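Local coordinates for putative uncharacterized protein (Leishmania major, PDB 3M3I), which is of unknown function but belongs to the DUF985 family of the cupin superfamily, whose beta-barrel fold it probably shares, at residues S71-H76 with F156-A161; H33-Y38 with I63-T68; P91-V96 with R133-A138. All coordinates share one frame; numbering follows the deposited sequence.

Interaction 1: residues S71-H76 with F156-A161; sequences SPSHLH and FGSSVA
Ser73 and Ser158 pair across two antiparallel strand segments, and so do His76 and Phe156. Both are hydrogen-bonded pairs. Ser73 N donates to Ser158 O at 2.9 Å, and Ser158 N returns a bond to Ser73 O. The bonds between His76 and Phe156 are straighter, with an angle of 170° at the hydrogen from Phe156 N to His76 O. The register slips by one residue between the two pairs, which makes a beta bulge. The chain turns a corner there, at Leu75, whose CA makes a CH...O contact with Phe156 O.

One side-chain bond lies within 71-76. His76 ND1 donates to His74 O at 2.9 Å, in the imidazole plane and in the carbonyl plane. This fixes the rotation of the ring.

The rings of His76 and Phe156 meet obliquely, with planes at 47° and centroids 4.2 Å apart. NE2 of His76 lies over a face of the Phe156 ring, 3.2 Å from CZ. On the same side of the strands, Ser73 CB touches Ser158 OG.

The contact is buried, and its polar side-chain atoms have partners. His76 ND1 is held by His74 O while its ring packs against Phe156, and Ser73 OG bonds to Glu35 OE2.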
loop_
_atom_site.group_PDB
_atom_site.type_symbol
_atom_site.label_atom_id
_atom_site.label_comp_id
_atom_site.label_asym_id
_atom_site.label_seq_id
_atom_site.Cartn_x
_atom_site.Cartn_y
_atom_site.Cartn_z
ATOM N N SER A 71 2.767 -21.742 -6.392
ATOM C CA SER A 71 1.453 -21.084 -6.337
ATOM C C SER A 71 1.446 -19.658 -6.928
ATOM O O SER A 71 1.306 -18.671 -6.212
ATOM C CB SER A 71 0.927 -21.063 -4.901
ATOM O OG SER A 71 -0.484 -20.943 -4.885
ATOM N N PRO A 72 1.567 -19.549 -8.253
ATOM C CA PRO A 72 1.413 -18.246 -8.897
ATOM C C PRO A 72 -0.023 -17.739 -8.863
ATOM O O PRO A 72 -0.929 -18.520 -8.663
ATOM C CB PRO A 72 1.834 -18.521 -10.338
ATOM C CG PRO A 72 1.633 -19.985 -10.527
ATOM C CD PRO A 72 1.902 -20.614 -9.212
ATOM N N SER A 73 -0.227 -16.435 -9.042
ATOM C CA SER A 73 -1.568 -15.875 -9.234
ATOM C C SER A 73 -1.853 -15.933 -10.727
ATOM O O SER A 73 -1.110 -15.381 -11.509
ATOM C CB SER A 73 -1.623 -14.439 -8.710
ATOM O OG SER A 73 -2.619 -13.641 -9.342
ATOM N N HIS A 74 -2.916 -16.614 -11.133
ATOM C CA HIS A 74 -3.181 -16.836 -12.556
ATOM C C HIS A 74 -3.922 -15.664 -13.148
ATOM O O HIS A 74 -4.517 -14.878 -12.423
ATOM C CB HIS A 74 -3.982 -18.116 -12.759
ATOM C CG HIS A 74 -3.238 -19.354 -12.373
ATOM N ND1 HIS A 74 -3.178 -19.808 -11.076
ATOM C CD2 HIS A 74 -2.509 -20.222 -13.112
ATOM C CE1 HIS A 74 -2.451 -20.908 -11.032
ATOM N NE2 HIS A 74 -2.028 -21.177 -12.254
ATOM N N LEU A 75 -3.883 -15.557 -14.468
ATOM C CA LEU A 75 -4.463 -14.418 -15.171
ATOM C C LEU A 75 -5.923 -14.136 -14.782
ATOM O O LEU A 75 -6.810 -14.978 -14.933
ATOM C CB LEU A 75 -4.317 -14.590 -16.689
ATOM C CG LEU A 75 -2.872 -14.633 -17.227
ATOM C CD1 LEU A 75 -2.824 -14.604 -18.745
ATOM C CD2 LEU A 75 -2.040 -13.483 -16.679
ATOM N N HIS A 76 -6.149 -12.944 -14.248
ATOM C CA HIS A 76 -7.480 -12.498 -13.858
ATOM C C HIS A 76 -7.656 -11.009 -14.183
ATOM O O HIS A 76 -6.710 -10.330 -14.608
ATOM C CB HIS A 76 -7.691 -12.743 -12.366
ATOM C CG HIS A 76 -6.747 -11.981 -11.493
ATOM N ND1 HIS A 76 -5.425 -12.334 -11.342
ATOM C CD2 HIS A 76 -6.928 -10.871 -10.741
ATOM C CE1 HIS A 76 -4.834 -11.484 -10.523
ATOM N NE2 HIS A 76 -5.724 -10.584 -10.146
ATOM N N PHE A 156 -4.016 -9.630 -15.788
ATOM C CA PHE A 156 -2.737 -9.728 -15.083
ATOM C C PHE A 156 -2.608 -10.896 -14.094
ATOM O O PHE A 156 -3.603 -11.450 -13.624
ATOM C CB PHE A 156 -2.455 -8.422 -14.348
ATOM C CG PHE A 156 -3.351 -8.168 -13.174
ATOM C CD1 PHE A 156 -4.691 -7.912 -13.346
ATOM C CD2 PHE A 156 -2.844 -8.138 -11.895
ATOM C CE1 PHE A 156 -5.505 -7.664 -12.275
ATOM C CE2 PHE A 156 -3.663 -7.880 -10.824
ATOM C CZ PHE A 156 -4.984 -7.638 -11.013
ATOM N N GLY A 157 -1.367 -11.238 -13.759
ATOM C CA GLY A 157 -1.094 -12.335 -12.819
ATOM C C GLY A 157 0.256 -12.134 -12.174
ATOM O O GLY A 157 0.921 -11.170 -12.498
ATOM N N SER A 158 0.670 -13.028 -11.276
ATOM C CA SER A 158 1.972 -12.895 -10.648
ATOM C C SER A 158 2.696 -14.221 -10.438
ATOM O O SER A 158 2.072 -15.270 -10.412
ATOM C CB SER A 158 1.866 -12.105 -9.337
ATOM O OG SER A 158 1.381 -12.890 -8.271
ATOM N N SER A 159 4.031 -14.149 -10.336
ATOM C CA SER A 159 4.866 -15.331 -10.131
ATOM C C SER A 159 6.169 -14.979 -9.438
ATOM O O SER A 159 6.561 -13.807 -9.377
ATOM C CB SER A 159 5.166 -16.039 -11.460
ATOM O OG SER A 159 6.023 -15.269 -12.274
ATOM N N VAL A 160 6.836 -16.005 -8.915
ATOM C CA VAL A 160 8.152 -15.853 -8.296
ATOM C C VAL A 160 9.096 -16.890 -8.881
ATOM O O VAL A 160 8.710 -18.044 -9.073
ATOM C CB VAL A 160 8.091 -16.054 -6.776
ATOM C CG1 VAL A 160 9.424 -15.663 -6.137
ATOM C CG2 VAL A 160 6.935 -15.260 -6.175
ATOM N N ALA A 161 10.329 -16.470 -9.151
ATOM C CA ALA A 161 11.342 -17.327 -9.765
ATOM C C ALA A 161 11.812 -18.408 -8.791
ATOM O O ALA A 161 11.906 -18.168 -7.580
ATOM C CB ALA A 161 12.543 -16.483 -10.249
#

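Interaction 2: residues H33-Y38 with I63-T68; sequences HPEGGY and IYFLCT
Tyr38 and Leu66 form an antiparallel hydrogen-bonded pair. Tyr38 N donates to Leu66 O at 2.8 Å, and Leu66 N donates back to Tyr38 O at 2.9 Å. Tyr38 O also takes a CH...O contact from Phe65 CA.

A type I turn from His33 to Gly36 precedes this pair. It is closed by Gly36 N to His33 O, and His33 N also bonds to Gly37 O. The turn links antiparallel strands 31-32 and 38-44 as a beta hairpin. Gly37 has a positive phi of 58°, which favours glycine. Its CA packs 3.4 Å from Leu66 O and lies near the Phe65 ring.

The Glu35 carboxylate and the Phe65 ring meet tip to tip, with planes 45° apart. OE2 of Glu35 is 3.6 Å from CE1 of Phe65, and it is hydrogen-bonded to Ser73. Gly36 O lies at the edge of this ring.

Beyond the backbone pair, Tyr38 CD1 packs on Leu66 CD2 at 3.8 Å. Thr68 OG1 sits at the edge of the Tyr38 ring, near its plane, 4.0 Å from CE1.

The contact joins the hairpin turn to the end of strand 56-67, and Tyr38 starts the pairing of 38-44 with that strand. Helix 21-27 packs against Tyr38, Leu66 and Thr68, while Phe65 packs on strand 172-179 and meets Trp84.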
loop_
_atom_site.group_PDB
_atom_site.type_symbol
_atom_site.label_atom_id
_atom_site.label_comp_id
_atom_site.label_asym_id
_atom_site.label_seq_id
_atom_site.Cartn_x
_atom_site.Cartn_y
_atom_site.Cartn_z
ATOM N N HIS A 33 -6.062 -18.181 -2.226
ATOM C CA HIS A 33 -6.883 -17.272 -2.995
ATOM C C HIS A 33 -7.286 -17.981 -4.292
ATOM O O HIS A 33 -6.518 -18.772 -4.828
ATOM C CB HIS A 33 -6.068 -16.010 -3.293
ATOM C CG HIS A 33 -6.890 -14.849 -3.744
ATOM N ND1 HIS A 33 -7.466 -14.788 -4.992
ATOM C CD2 HIS A 33 -7.237 -13.707 -3.112
ATOM C CE1 HIS A 33 -8.134 -13.658 -5.109
ATOM N NE2 HIS A 33 -8.005 -12.979 -3.984
ATOM N N PRO A 34 -8.513 -17.735 -4.783
ATOM C CA PRO A 34 -8.942 -18.339 -6.045
ATOM C C PRO A 34 -7.895 -18.254 -7.173
ATOM O O PRO A 34 -7.527 -19.285 -7.744
ATOM C CB PRO A 34 -10.209 -17.552 -6.378
ATOM C CG PRO A 34 -10.779 -17.185 -5.041
ATOM C CD PRO A 34 -9.652 -17.137 -4.056
ATOM N N GLU A 35 -7.402 -17.045 -7.461
ATOM C CA GLU A 35 -6.386 -16.815 -8.512
ATOM C C GLU A 35 -5.108 -17.668 -8.324
ATOM O O GLU A 35 -4.443 -18.044 -9.293
ATOM C CB GLU A 35 -6.025 -15.311 -8.580
ATOM C CG GLU A 35 -5.219 -14.780 -7.357
ATOM C CD GLU A 35 -5.089 -13.262 -7.310
ATOM O OE1 GLU A 35 -6.116 -12.559 -7.140
ATOM O OE2 GLU A 35 -3.950 -12.752 -7.430
ATOM N N GLY A 36 -4.790 -17.973 -7.069
ATOM C CA GLY A 36 -3.602 -18.726 -6.706
ATOM C C GLY A 36 -2.969 -17.966 -5.571
ATOM O O GLY A 36 -3.547 -16.985 -5.109
ATOM N N GLY A 37 -1.799 -18.396 -5.113
ATOM C CA GLY A 37 -1.132 -17.737 -4.005
ATOM C C GLY A 37 -1.962 -17.679 -2.740
ATOM O O GLY A 37 -2.997 -18.296 -2.656
ATOM N N TYR A 38 -1.498 -16.910 -1.760
ATOM C CA TYR A 38 -2.105 -16.890 -0.429
ATOM C C TYR A 38 -2.537 -15.466 -0.041
ATOM O O TYR A 38 -1.995 -14.492 -0.550
ATOM C CB TYR A 38 -1.132 -17.510 0.580
ATOM C CG TYR A 38 -0.711 -18.919 0.173
ATOM C CD1 TYR A 38 0.289 -19.125 -0.770
ATOM C CD2 TYR A 38 -1.334 -20.041 0.709
ATOM C CE1 TYR A 38 0.667 -20.404 -1.164
ATOM C CE2 TYR A 38 -0.960 -21.326 0.325
ATOM C CZ TYR A 38 0.040 -21.498 -0.620
ATOM O OH TYR A 38 0.424 -22.771 -1.014
ATOM N N ILE A 63 -5.321 -6.065 1.314
ATOM C CA ILE A 63 -4.985 -7.452 1.636
ATOM C C ILE A 63 -3.487 -7.648 1.745
ATOM O O ILE A 63 -2.709 -6.856 1.247
ATOM C CB ILE A 63 -5.509 -8.461 0.573
ATOM C CG1 ILE A 63 -4.799 -8.287 -0.764
ATOM C CG2 ILE A 63 -7.017 -8.335 0.361
ATOM C CD1 ILE A 63 -5.036 -9.441 -1.720
ATOM N N TYR A 64 -3.098 -8.712 2.439
ATOM C CA TYR A 64 -1.763 -9.256 2.350
ATOM C C TYR A 64 -1.787 -10.331 1.261
ATOM O O TYR A 64 -2.663 -11.169 1.250
ATOM C CB TYR A 64 -1.376 -9.889 3.659
ATOM C CG TYR A 64 -1.068 -8.939 4.797
ATOM C CD1 TYR A 64 0.028 -8.082 4.745
ATOM C CD2 TYR A 64 -1.832 -8.943 5.947
ATOM C CE1 TYR A 64 0.330 -7.245 5.805
ATOM C CE2 TYR A 64 -1.541 -8.109 7.002
ATOM C CZ TYR A 64 -0.461 -7.268 6.934
ATOM O OH TYR A 64 -0.174 -6.444 8.001
ATOM N N PHE A 65 -0.841 -10.301 0.336
ATOM C CA PHE A 65 -0.766 -11.321 -0.698
ATOM C C PHE A 65 0.619 -11.948 -0.745
ATOM O O PHE A 65 1.605 -11.237 -0.865
ATOM C CB PHE A 65 -1.119 -10.729 -2.061
ATOM C CG PHE A 65 -1.168 -11.747 -3.146
ATOM C CD1 PHE A 65 -2.278 -12.560 -3.299
ATOM C CD2 PHE A 65 -0.093 -11.929 -3.989
ATOM C CE1 PHE A 65 -2.322 -13.519 -4.294
ATOM C CE2 PHE A 65 -0.132 -12.884 -4.991
ATOM C CZ PHE A 65 -1.248 -13.685 -5.137
ATOM N N LEU A 66 0.685 -13.275 -0.658
ATOM C CA LEU A 66 1.955 -14.009 -0.793
ATOM C C LEU A 66 1.887 -14.958 -1.992
ATOM O O LEU A 66 0.858 -15.571 -2.266
ATOM C CB LEU A 66 2.309 -14.733 0.513
ATOM C CG LEU A 66 3.572 -15.611 0.612
ATOM C CD1 LEU A 66 4.078 -15.738 2.063
ATOM C CD2 LEU A 66 3.323 -16.998 0.033
ATOM N N CYS A 67 3.005 -15.059 -2.701
ATOM C CA CYS A 67 3.125 -15.811 -3.950
ATOM C C CYS A 67 4.343 -16.735 -3.810
ATOM O O CYS A 67 5.325 -16.357 -3.197
ATOM C CB CYS A 67 3.325 -14.814 -5.084
ATOM S SG CYS A 67 3.035 -15.363 -6.783
ATOM N N THR A 68 4.257 -17.944 -4.359
ATOM C CA THR A 68 5.359 -18.912 -4.347
ATOM C C THR A 68 5.574 -19.429 -5.771
ATOM O O THR A 68 4.748 -19.182 -6.638
ATOM C CB THR A 68 5.056 -20.099 -3.406
ATOM O OG1 THR A 68 3.735 -20.589 -3.664
ATOM C CG2 THR A 68 5.146 -19.685 -1.944
#

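Interaction 3: residues P91-V96 with R133-A138; sequences PLQLHV and RVLVGA
Gln93 and Arg133 lie on one face of an antiparallel strand pair, and their side chains cross at about a right angle. The amide and guanidinium planes are 72° apart. Gln93 CG is anti to the backbone N (chi1 -171°), and the chain is extended beyond it. The amide end meets the aliphatic part of Arg133, with NE2 of Gln93 3.2 Å from CD of Arg133. NE2 also comes near NE of Arg133, at the edge of the guanidinium, but both are donors and no bond forms.

On the same face, Leu135 CD2 lies 4.1 Å from Gln93 CB and 4.1 Å from Pro91 CB.

The other face is apolar. Leu94 and Val136 meet obliquely, with CD1 of Leu94 3.5 Å from CG2 of Val136. Leu92 CB faces Val136 CB, and Leu94 CB faces Val134 CB. Trp84 packs on Leu92 and Leu94, and Tyr148 packs on Leu94 and Val134.

The backbones hold these faces in register. Leu92 pairs with Val136, and Leu94 with Val134, each by two hydrogen bonds. Leu94 N to Val134 O is 2.6 Å, and Val134 N to Leu94 O is 3.0 Å. Strand 130-136 is outermost, within this chain, in a five-stranded antiparallel sheet and pairs here with 92-98, consistent with a cupin fold.

The chemistry is thus two-sided. Leucine and valine packing turns to the aromatic residues of strands 81-87 and 147-150, while the opposite face mixes Leu135 with Gln93 and an exposed Arg133.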
loop_
_atom_site.group_PDB
_atom_site.type_symbol
_atom_site.label_atom_id
_atom_site.label_comp_id
_atom_site.label_asym_id
_atom_site.label_seq_id
_atom_site.Cartn_x
_atom_site.Cartn_y
_atom_site.Cartn_z
ATOM N N PRO A 91 11.628 -10.603 -5.149
ATOM C CA PRO A 91 10.785 -9.789 -6.012
ATOM C C PRO A 91 9.633 -10.566 -6.585
ATOM O O PRO A 91 9.778 -11.745 -6.904
ATOM C CB PRO A 91 11.718 -9.374 -7.157
ATOM C CG PRO A 91 12.922 -10.187 -7.024
ATOM C CD PRO A 91 13.034 -10.535 -5.570
ATOM N N LEU A 92 8.505 -9.887 -6.729
ATOM C CA LEU A 92 7.304 -10.449 -7.308
ATOM C C LEU A 92 7.255 -10.007 -8.773
ATOM O O LEU A 92 7.287 -8.803 -9.066
ATOM C CB LEU A 92 6.095 -9.896 -6.559
ATOM C CG LEU A 92 4.773 -10.650 -6.607
ATOM C CD1 LEU A 92 4.663 -11.591 -5.423
ATOM C CD2 LEU A 92 3.636 -9.657 -6.577
ATOM N N GLN A 93 7.196 -10.963 -9.693
ATOM C CA GLN A 93 7.081 -10.632 -11.098
ATOM C C GLN A 93 5.616 -10.554 -11.470
ATOM O O GLN A 93 4.882 -11.541 -11.365
ATOM C CB GLN A 93 7.804 -11.643 -11.977
ATOM C CG GLN A 93 7.881 -11.196 -13.417
ATOM C CD GLN A 93 8.644 -12.145 -14.301
ATOM O OE1 GLN A 93 9.605 -12.770 -13.878
ATOM N NE2 GLN A 93 8.229 -12.238 -15.547
ATOM N N LEU A 94 5.205 -9.360 -11.877
ATOM C CA LEU A 94 3.851 -9.080 -12.280
ATOM C C LEU A 94 3.814 -9.175 -13.795
ATOM O O LEU A 94 4.667 -8.600 -14.478
ATOM C CB LEU A 94 3.434 -7.672 -11.849
ATOM C CG LEU A 94 2.857 -7.484 -10.457
ATOM C CD1 LEU A 94 2.804 -6.008 -10.106
ATOM C CD2 LEU A 94 1.457 -8.090 -10.430
ATOM N N HIS A 95 2.826 -9.892 -14.306
ATOM C CA HIS A 95 2.633 -10.079 -15.734
ATOM C C HIS A 95 1.378 -9.319 -16.104
ATOM O O HIS A 95 0.280 -9.807 -15.852
ATOM C CB HIS A 95 2.459 -11.571 -16.051
ATOM C CG HIS A 95 3.615 -12.422 -15.619
ATOM N ND1 HIS A 95 4.388 -13.139 -16.507
ATOM C CD2 HIS A 95 4.121 -12.677 -14.389
ATOM C CE1 HIS A 95 5.318 -13.797 -15.841
ATOM N NE2 HIS A 95 5.182 -13.526 -14.555
ATOM N N VAL A 96 1.523 -8.146 -16.696
ATOM C CA VAL A 96 0.395 -7.237 -16.911
ATOM C C VAL A 96 0.100 -7.044 -18.403
ATOM O O VAL A 96 0.922 -6.494 -19.127
ATOM C CB VAL A 96 0.686 -5.847 -16.277
ATOM C CG1 VAL A 96 -0.499 -4.918 -16.434
ATOM C CG2 VAL A 96 1.042 -5.985 -14.803
ATOM N N ARG A 133 6.195 -6.696 -18.208
ATOM C CA ARG A 133 6.760 -7.449 -17.099
ATOM C C ARG A 133 7.284 -6.448 -16.072
ATOM O O ARG A 133 8.118 -5.602 -16.389
ATOM C CB ARG A 133 7.880 -8.370 -17.600
ATOM C CG ARG A 133 8.683 -9.098 -16.513
ATOM C CD ARG A 133 9.758 -9.991 -17.143
ATOM N NE ARG A 133 10.755 -10.439 -16.172
ATOM C CZ ARG A 133 11.762 -9.694 -15.710
ATOM N NH1 ARG A 133 11.927 -8.439 -16.121
ATOM N NH2 ARG A 133 12.611 -10.207 -14.822
ATOM N N VAL A 134 6.777 -6.536 -14.847
ATOM C CA VAL A 134 7.189 -5.642 -13.771
ATOM C C VAL A 134 7.645 -6.463 -12.574
ATOM O O VAL A 134 6.962 -7.399 -12.167
ATOM C CB VAL A 134 6.031 -4.715 -13.369
ATOM C CG1 VAL A 134 6.417 -3.812 -12.214
ATOM C CG2 VAL A 134 5.585 -3.890 -14.562
ATOM N N LEU A 135 8.813 -6.125 -12.032
ATOM C CA LEU A 135 9.300 -6.732 -10.795
ATOM C C LEU A 135 8.970 -5.808 -9.642
ATOM O O LEU A 135 9.480 -4.724 -9.595
ATOM C CB LEU A 135 10.807 -6.945 -10.847
ATOM C CG LEU A 135 11.318 -8.028 -11.799
ATOM C CD1 LEU A 135 12.788 -7.807 -12.127
ATOM C CD2 LEU A 135 11.102 -9.393 -11.209
ATOM N N VAL A 136 8.105 -6.237 -8.728
ATOM C CA VAL A 136 7.841 -5.513 -7.479
ATOM C C VAL A 136 8.858 -6.005 -6.460
ATOM O O VAL A 136 8.864 -7.186 -6.112
ATOM C CB VAL A 136 6.397 -5.786 -6.971
ATOM C CG1 VAL A 136 6.186 -5.232 -5.536
ATOM C CG2 VAL A 136 5.395 -5.190 -7.932
ATOM N N GLY A 137 9.738 -5.115 -6.004
ATOM C CA GLY A 137 10.868 -5.537 -5.149
ATOM C C GLY A 137 11.624 -4.368 -4.546
ATOM O O GLY A 137 11.246 -3.212 -4.759
ATOM N N ALA A 138 12.688 -4.674 -3.800
ATOM C CA ALA A 138 13.439 -3.668 -3.033
ATOM C C ALA A 138 14.845 -3.364 -3.573
ATOM O O ALA A 138 15.549 -2.515 -3.024
ATOM C CB ALA A 138 13.535 -4.099 -1.563
#

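How the interactions relate
Interactions 1 and 2 are buried, whereas interaction 3 is partly buried and ends in an exposed arginine. Interactions 1 and 3 both reach one sheet, through strands 155-159 and 92-98. These run side by side, joined by backbone bonds between Gly157 and His95 and between Ser159 and Gln93. Interaction 2 lies on the other sheet, on strand 56-67. It meets interaction 1 through Glu35, which bonds to Ser73 by its side chain and to His74 by its backbone. Leu92 touches Cys67, so interactions 2 and 3 also meet. Regular ladder pairing dominates interaction 3, a bulge and two rings mark interaction 1, and a glycine-bearing turn marks interaction 2.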